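Local coordinates for conserved hypothetical protein (Bacteroides thetaiotaomicron, PDB 2HQY), which is of unknown function but binds coenzyme A and belongs to the phosphatidylglycerol lysyltransferase C-terminal family, within the acetyltransferase clan, at residues M1-L9 with A46-K55; I160-L171 with K216-M224. All coordinates share one frame; numbering follows the deposited sequence. Where two conformers were deposited one is given.

Contact 1: residues M1-L9 with A46-K55; sequences MIPFKDITL and AVIDDFLVFK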
# COMPACT_ATOMS: atom_id res chain seq x y z
N MET A 1 18.09 2.57 -13.55
CA MET A 1 19.26 3.25 -13.07
C MET A 1 18.83 4.46 -12.27
O MET A 1 19.62 5.11 -11.64
CB MET A 1 20.13 3.64 -14.25
CG MET A 1 20.92 4.88 -14.08
SD MET A 1 22.61 4.67 -14.70
CE MET A 1 22.71 5.97 -15.93
N ILE A 2 17.55 4.76 -12.32
CA ILE A 2 16.93 5.62 -11.32
C ILE A 2 16.65 4.76 -10.09
O ILE A 2 15.91 3.77 -10.17
CB ILE A 2 15.66 6.36 -11.79
CG1 ILE A 2 15.96 7.19 -13.05
CG2 ILE A 2 15.13 7.25 -10.66
CD1 ILE A 2 14.72 7.84 -13.67
N PRO A 3 17.28 5.11 -8.95
CA PRO A 3 17.13 4.31 -7.75
C PRO A 3 15.79 4.67 -7.07
O PRO A 3 15.79 5.27 -6.00
CB PRO A 3 18.30 4.78 -6.89
CG PRO A 3 18.39 6.26 -7.22
CD PRO A 3 18.12 6.31 -8.71
N PHE A 4 14.67 4.33 -7.72
CA PHE A 4 13.36 4.62 -7.13
C PHE A 4 13.21 3.84 -5.83
O PHE A 4 13.58 2.65 -5.75
CB PHE A 4 12.21 4.28 -8.08
CG PHE A 4 11.92 5.35 -9.09
CD1 PHE A 4 11.38 6.57 -8.68
CD2 PHE A 4 12.22 5.17 -10.44
CE1 PHE A 4 11.13 7.59 -9.60
CE2 PHE A 4 11.96 6.17 -11.38
CZ PHE A 4 11.41 7.38 -10.97
N LYS A 5 12.64 4.50 -4.84
CA LYS A 5 12.32 3.84 -3.60
C LYS A 5 10.91 4.13 -3.16
O LYS A 5 10.37 5.20 -3.44
CB LYS A 5 13.30 4.23 -2.50
CG LYS A 5 13.67 5.67 -2.41
CD LYS A 5 15.17 5.77 -2.12
N ASP A 6 10.32 3.16 -2.46
CA ASP A 6 8.98 3.35 -1.91
C ASP A 6 8.96 4.54 -0.96
O ASP A 6 9.82 4.68 -0.09
CB ASP A 6 8.52 2.10 -1.15
CG ASP A 6 8.53 0.87 -1.99
OD1 ASP A 6 8.52 0.96 -3.25
OD2 ASP A 6 8.58 -0.23 -1.38
N ILE A 7 7.94 5.38 -1.07
CA ILE A 7 7.82 6.49 -0.15
C ILE A 7 7.44 5.98 1.26
O ILE A 7 6.66 5.03 1.39
CB ILE A 7 6.79 7.53 -0.66
CG1 ILE A 7 6.99 8.84 0.14
CG2 ILE A 7 5.36 6.93 -0.63
CD1 ILE A 7 6.15 10.04 -0.29
N THR A 8 8.02 6.59 2.29
CA THR A 8 7.69 6.24 3.68
C THR A 8 7.65 7.48 4.57
O THR A 8 8.19 8.52 4.22
CB THR A 8 8.70 5.23 4.30
OG1 THR A 8 9.98 5.86 4.51
CG2 THR A 8 8.90 4.06 3.44
N LEU A 9 7.05 7.32 5.76
CA LEU A 9 7.11 8.35 6.82
C LEU A 9 8.49 8.97 7.04
O LEU A 9 8.60 10.17 7.29
CB LEU A 9 6.72 7.74 8.16
CG LEU A 9 5.34 7.12 8.23
CD1 LEU A 9 5.09 6.47 9.63
CD2 LEU A 9 4.32 8.22 7.95
N ALA A 46 12.45 9.38 -6.22
CA ALA A 46 13.89 9.45 -6.32
C ALA A 46 14.28 10.91 -6.41
O ALA A 46 13.51 11.75 -6.87
CB ALA A 46 14.40 8.68 -7.52
N VAL A 47 15.47 11.22 -5.90
CA VAL A 47 16.15 12.44 -6.31
C VAL A 47 17.09 12.06 -7.49
O VAL A 47 17.95 11.17 -7.40
CB VAL A 47 16.84 13.14 -5.12
CG1 VAL A 47 17.49 14.47 -5.56
CG2 VAL A 47 15.84 13.38 -4.00
N ILE A 48 16.88 12.71 -8.63
CA ILE A 48 17.83 12.59 -9.73
C ILE A 48 18.09 13.95 -10.36
O ILE A 48 17.16 14.70 -10.68
CB ILE A 48 17.35 11.60 -10.80
CG1 ILE A 48 15.91 11.89 -11.21
CG2 ILE A 48 17.54 10.15 -10.30
CD1 ILE A 48 15.52 11.26 -12.54
N ASP A 49 19.38 14.25 -10.59
CA ASP A 49 19.75 15.50 -11.27
C ASP A 49 19.24 16.75 -10.51
O ASP A 49 18.80 17.69 -11.17
CB ASP A 49 19.15 15.51 -12.70
CG ASP A 49 19.87 14.54 -13.68
OD1 ASP A 49 20.83 13.84 -13.29
OD2 ASP A 49 19.45 14.49 -14.87
N ASP A 50 19.27 16.75 -9.17
CA ASP A 50 18.71 17.87 -8.35
C ASP A 50 17.16 18.08 -8.44
O ASP A 50 16.62 19.13 -8.03
CB ASP A 50 19.44 19.19 -8.63
CG ASP A 50 20.90 19.20 -8.14
OD1 ASP A 50 21.16 18.76 -7.00
OD2 ASP A 50 21.80 19.68 -8.88
N PHE A 51 16.45 17.11 -8.99
CA PHE A 51 14.98 17.16 -8.96
C PHE A 51 14.43 16.03 -8.10
O PHE A 51 15.03 14.95 -8.03
CB PHE A 51 14.40 16.96 -10.35
CG PHE A 51 14.62 18.10 -11.29
CD1 PHE A 51 13.63 19.07 -11.48
CD2 PHE A 51 15.78 18.14 -12.08
CE1 PHE A 51 13.79 20.11 -12.43
CE2 PHE A 51 15.96 19.16 -13.03
CZ PHE A 51 14.96 20.15 -13.20
N LEU A 52 13.26 16.27 -7.53
CA LEU A 52 12.50 15.25 -6.82
C LEU A 52 11.49 14.70 -7.82
O LEU A 52 10.70 15.47 -8.39
CB LEU A 52 11.77 15.88 -5.63
CG LEU A 52 10.72 15.01 -4.93
CD1 LEU A 52 11.33 13.71 -4.43
CD2 LEU A 52 10.07 15.82 -3.80
N VAL A 53 11.51 13.39 -8.04
CA VAL A 53 10.59 12.76 -9.01
C VAL A 53 9.78 11.62 -8.39
O VAL A 53 10.28 10.92 -7.53
CB VAL A 53 11.38 12.28 -10.26
CG1 VAL A 53 11.97 13.50 -11.00
CG2 VAL A 53 12.53 11.35 -9.85
N PHE A 54 8.51 11.46 -8.79
CA PHE A 54 7.62 10.43 -8.22
C PHE A 54 7.17 9.53 -9.36
O PHE A 54 7.07 9.99 -10.51
CB PHE A 54 6.42 11.04 -7.52
CG PHE A 54 6.75 11.82 -6.28
CD1 PHE A 54 6.93 11.17 -5.06
CD2 PHE A 54 6.92 13.20 -6.34
CE1 PHE A 54 7.26 11.90 -3.88
CE2 PHE A 54 7.25 13.95 -5.17
CZ PHE A 54 7.42 13.29 -3.94
N LYS A 55 6.94 8.25 -9.04
CA LYS A 55 6.50 7.22 -9.99
C LYS A 55 5.34 6.49 -9.32
O LYS A 55 5.46 6.10 -8.13
CB LYS A 55 7.67 6.28 -10.29
CG LYS A 55 7.39 5.05 -11.15
CD LYS A 55 8.72 4.31 -11.34
CE LYS A 55 8.62 3.12 -12.33
NZ LYS A 55 9.98 2.46 -12.46

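Contact 2: residues I160-L171 with K216-M224; sequences ITPDRIQECLDL and KIVAFTFGM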
# COMPACT_ATOMS: atom_id res chain seq x y z
N ILE A 160 -6.78 18.09 16.98
CA ILE A 160 -6.54 16.65 17.04
C ILE A 160 -5.25 16.41 17.84
O ILE A 160 -4.19 16.97 17.53
CB ILE A 160 -6.45 15.98 15.64
CG1 ILE A 160 -7.82 16.03 14.93
CG2 ILE A 160 -6.00 14.53 15.79
CD1 ILE A 160 -7.81 15.51 13.48
N THR A 161 -5.38 15.64 18.92
CA THR A 161 -4.25 15.25 19.75
C THR A 161 -4.23 13.73 19.73
O THR A 161 -5.23 13.08 19.30
CB THR A 161 -4.44 15.70 21.22
OG1 THR A 161 -5.71 15.23 21.67
CG2 THR A 161 -4.37 17.22 21.34
N PRO A 162 -3.11 13.13 20.18
CA PRO A 162 -3.02 11.66 20.22
C PRO A 162 -4.19 10.98 20.90
O PRO A 162 -4.68 10.00 20.37
CB PRO A 162 -1.68 11.40 20.94
CG PRO A 162 -0.83 12.55 20.46
CD PRO A 162 -1.81 13.73 20.58
N ASP A 163 -4.66 11.50 22.04
CA ASP A 163 -5.77 10.86 22.75
C ASP A 163 -7.12 10.98 22.04
O ASP A 163 -8.06 10.27 22.39
CB ASP A 163 -5.92 11.40 24.17
CG ASP A 163 -6.85 10.53 25.03
OD1 ASP A 163 -6.74 9.26 24.99
OD2 ASP A 163 -7.71 11.12 25.74
N ARG A 164 -7.19 11.88 21.06
CA ARG A 164 -8.42 12.13 20.32
C ARG A 164 -8.45 11.49 18.92
O ARG A 164 -9.43 11.67 18.19
CB ARG A 164 -8.70 13.63 20.23
CG ARG A 164 -8.93 14.30 21.60
CD ARG A 164 -9.36 15.76 21.43
NE ARG A 164 -9.47 16.43 22.73
CZ ARG A 164 -8.69 17.44 23.12
NH1 ARG A 164 -8.88 17.97 24.32
NH2 ARG A 164 -7.74 17.95 22.33
N ILE A 165 -7.40 10.74 18.57
CA ILE A 165 -7.37 10.04 17.28
C ILE A 165 -8.50 9.03 17.20
O ILE A 165 -9.20 8.92 16.17
CB ILE A 165 -6.00 9.34 17.04
CG1 ILE A 165 -4.83 10.35 17.13
CG2 ILE A 165 -6.00 8.58 15.70
CD1 ILE A 165 -4.60 11.21 15.86
N GLN A 166 -8.70 8.29 18.30
CA GLN A 166 -9.75 7.25 18.30
C GLN A 166 -11.16 7.81 17.99
O GLN A 166 -11.96 7.15 17.27
CB GLN A 166 -9.73 6.41 19.59
CG GLN A 166 -10.65 5.19 19.50
CD GLN A 166 -10.24 4.24 18.38
OE1 GLN A 166 -9.09 3.83 18.32
NE2 GLN A 166 -11.19 3.88 17.50
N GLU A 167 -11.50 8.98 18.53
CA GLU A 167 -12.86 9.47 18.23
C GLU A 167 -13.01 9.85 16.75
O GLU A 167 -14.09 9.70 16.16
CB GLU A 167 -13.33 10.57 19.18
CG GLU A 167 -12.50 11.79 19.22
CD GLU A 167 -13.12 12.85 20.13
OE1 GLU A 167 -14.20 12.63 20.69
OE2 GLU A 167 -12.51 13.91 20.28
N CYS A 168 -11.92 10.31 16.14
CA CYS A 168 -11.94 10.59 14.68
C CYS A 168 -12.15 9.26 13.93
O CYS A 168 -12.94 9.18 12.99
CB CYS A 168 -10.62 11.23 14.22
SG CYS A 168 -10.40 12.89 14.94
N LEU A 169 -11.44 8.22 14.34
CA LEU A 169 -11.60 6.91 13.69
C LEU A 169 -13.04 6.40 13.87
O LEU A 169 -13.62 5.80 12.95
CB LEU A 169 -10.60 5.90 14.25
CG LEU A 169 -9.14 6.15 13.83
CD1 LEU A 169 -8.13 5.36 14.71
CD2 LEU A 169 -8.92 5.84 12.34
N ASP A 170 -13.61 6.67 15.04
CA ASP A 170 -15.00 6.25 15.36
C ASP A 170 -15.99 6.98 14.46
O ASP A 170 -16.89 6.33 13.91
CB ASP A 170 -15.31 6.50 16.85
CG ASP A 170 -14.59 5.53 17.79
OD1 ASP A 170 -13.98 4.54 17.34
OD2 ASP A 170 -14.63 5.76 19.01
N LEU A 171 -15.80 8.30 14.26
CA LEU A 171 -16.68 9.06 13.37
C LEU A 171 -16.56 8.54 11.94
O LEU A 171 -17.57 8.37 11.23
CB LEU A 171 -16.38 10.56 13.43
CG LEU A 171 -17.34 11.40 12.59
CD1 LEU A 171 -18.74 11.30 13.17
CD2 LEU A 171 -16.87 12.84 12.53
N LYS A 216 -20.48 14.62 22.18
CA LYS A 216 -19.94 13.67 21.20
C LYS A 216 -19.30 14.37 20.00
O LYS A 216 -19.68 15.49 19.63
CB LYS A 216 -20.99 12.67 20.72
CG LYS A 216 -22.15 13.26 19.87
CD LYS A 216 -22.85 12.13 19.06
CE LYS A 216 -24.31 12.47 18.68
NZ LYS A 216 -24.44 13.44 17.53
N ILE A 217 -18.34 13.68 19.40
CA ILE A 217 -17.72 14.17 18.19
C ILE A 217 -18.75 14.23 17.06
O ILE A 217 -19.52 13.26 16.84
CB ILE A 217 -16.50 13.34 17.78
CG1 ILE A 217 -15.86 13.94 16.52
CG2 ILE A 217 -16.87 11.85 17.56
CD1 ILE A 217 -14.53 13.24 16.11
N VAL A 218 -18.78 15.35 16.36
CA VAL A 218 -19.66 15.50 15.20
C VAL A 218 -18.94 15.90 13.90
O VAL A 218 -19.56 15.94 12.85
CB VAL A 218 -20.84 16.51 15.46
CG1 VAL A 218 -21.75 16.02 16.58
CG2 VAL A 218 -20.32 17.95 15.68
N ALA A 219 -17.66 16.22 13.98
CA ALA A 219 -16.88 16.51 12.76
C ALA A 219 -15.40 16.44 13.08
O ALA A 219 -15.02 16.64 14.24
CB ALA A 219 -17.21 17.90 12.22
N PHE A 220 -14.57 16.13 12.07
CA PHE A 220 -13.12 16.35 12.20
C PHE A 220 -12.53 16.71 10.84
O PHE A 220 -13.17 16.49 9.78
CB PHE A 220 -12.40 15.14 12.84
CG PHE A 220 -12.31 13.94 11.92
CD1 PHE A 220 -11.20 13.78 11.08
CD2 PHE A 220 -13.34 12.99 11.91
CE1 PHE A 220 -11.10 12.69 10.20
CE2 PHE A 220 -13.24 11.87 11.05
CZ PHE A 220 -12.12 11.74 10.18
N THR A 221 -11.33 17.26 10.86
CA THR A 221 -10.65 17.71 9.64
C THR A 221 -9.18 17.69 9.91
O THR A 221 -8.78 17.86 11.07
CB THR A 221 -11.14 19.14 9.22
OG1 THR A 221 -10.61 19.49 7.94
CG2 THR A 221 -10.77 20.22 10.24
N PHE A 222 -8.37 17.46 8.87
CA PHE A 222 -6.93 17.57 9.02
C PHE A 222 -6.26 17.92 7.70
O PHE A 222 -6.89 17.82 6.60
CB PHE A 222 -6.32 16.30 9.67
CG PHE A 222 -6.49 15.02 8.89
CD1 PHE A 222 -5.75 14.79 7.71
CD2 PHE A 222 -7.28 13.99 9.41
CE1 PHE A 222 -5.86 13.56 7.03
CE2 PHE A 222 -7.40 12.77 8.73
CZ PHE A 222 -6.67 12.55 7.55
N GLY A 223 -5.02 18.37 7.80
CA GLY A 223 -4.23 18.74 6.64
C GLY A 223 -2.84 19.13 7.06
O GLY A 223 -2.46 18.98 8.23
N MET A 224 -2.06 19.58 6.09
CA MET A 224 -0.73 20.09 6.39
C MET A 224 -0.24 20.96 5.25
O MET A 224 -0.88 21.03 4.20
CB MET A 224 0.27 18.92 6.67
CG MET A 224 0.62 17.96 5.44
SD MET A 224 1.77 16.62 5.89
CE MET A 224 3.30 17.55 6.16
O HOH W 1 -16.67 11.49 20.96

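Contact 1: residues M1-L9 with A46-K55
Phe4 runs beside Ala46, their CA atoms 4.9 Å apart, where the N-terminal arm 1-9 runs alongside the beta hairpin 46-55, whose strands are joined by a type I' turn from Ile48 to Phe51. No hydrogen bond links the two segments themselves; the short strand 5-6 joins the hairpin's first strand antiparallel just upstream, through Lys5 and Phe45, and the contact here is made mainly by side chains. The Phe4 ring is sandwiched. Over one face lies the Lys55 chain, its CD 3.8 Å from the ring centroid in a CH-pi contact; against the opposite face, toward the rim, sits CG2 of Ile2. Lys55 is extended throughout (chi1 174°), which lays its chain across the ring at about a right angle and carries its ammonium on to salt bridges with Glu87 and Asp83 of helix 73-87. Val53 O comes to the ring's edge, 4.0 Å from Phe4 CE1. Ile2 CG2 also meets Ala46 CB at 3.5 Å. Nearer the turn, Pro3, the centre of an inverse gamma turn, touches Ile48 CG2 with its CD. There the two isoleucine side chains cross nearly perpendicularly, with Ile2 CD1 3.7 Å from Ile48 CD1.

Contact 2: residues I160-L171 with K216-M224
Glu167 OE1 accepts a hydrogen bond from a water 2.7 Å away, and the same water accepts one from Ile217 N, bridging helix 165-179 to the start of strand 216-227. The other carboxylate oxygen, OE2, is bonded to His212 on the adjoining strand 207-213, so both oxygens of Glu167 are held. This is helix-on-sheet packing in an acetyltransferase-clan domain: the axes of segments 165-171 and 216-224 approach to 8.7 Å and cross at -104°. A classic beta bulge at Val218 and Ala219, both facing Leu211, interrupts the strand between its two main contact residues, Ile217 and Phe220. The extended Ile217 side chain lies against the helix backbone, CD1 3.6 Å from Glu167 O. Phe220 takes the next place along: its CG sits between the backbone N and the carbonyl carbon (chi1 72°), and the ring presents one face to Cys168. CB of that cysteine stands over the ring centre, 3.9 Å from the centroid and 9° off the normal, while SG makes an oblique sulfur-aromatic contact. At the ring's edge Leu171, in one of its two modelled conformers, slides past in the opposite sense, bringing CD2 to 3.6 Å from Phe220 CD2; its side chain is then also about 5 Å from that of the CoA-binding Trp175. Before the helix, Ile160 reaches the strand backbone, its CD1 3.5 Å from Thr221 O.

How the contacts relate
Both segments of contact 1 precede those of contact 2; the centres are about 32 Å apart and the nearest atoms about 9 Å. The strands of both belong to one network of paired strands, which runs from the N-terminal hairpin through strands 61-69, 92-96, 286-295, 122-126, 263-265 and 230-238 to strand 216-227. Contact 1 packs the chain's start on one end of this network, away from the coenzyme A pocket; contact 2 seats a helix that carries pocket residues Trp175 and Asn179. Each also meets the second subunit: Asp6 pairs with Arg38 of that subunit, and Asp163 with its Lys88. Of the two, only contact 2 therefore borders the ligand site, whereas both border the dimer interface.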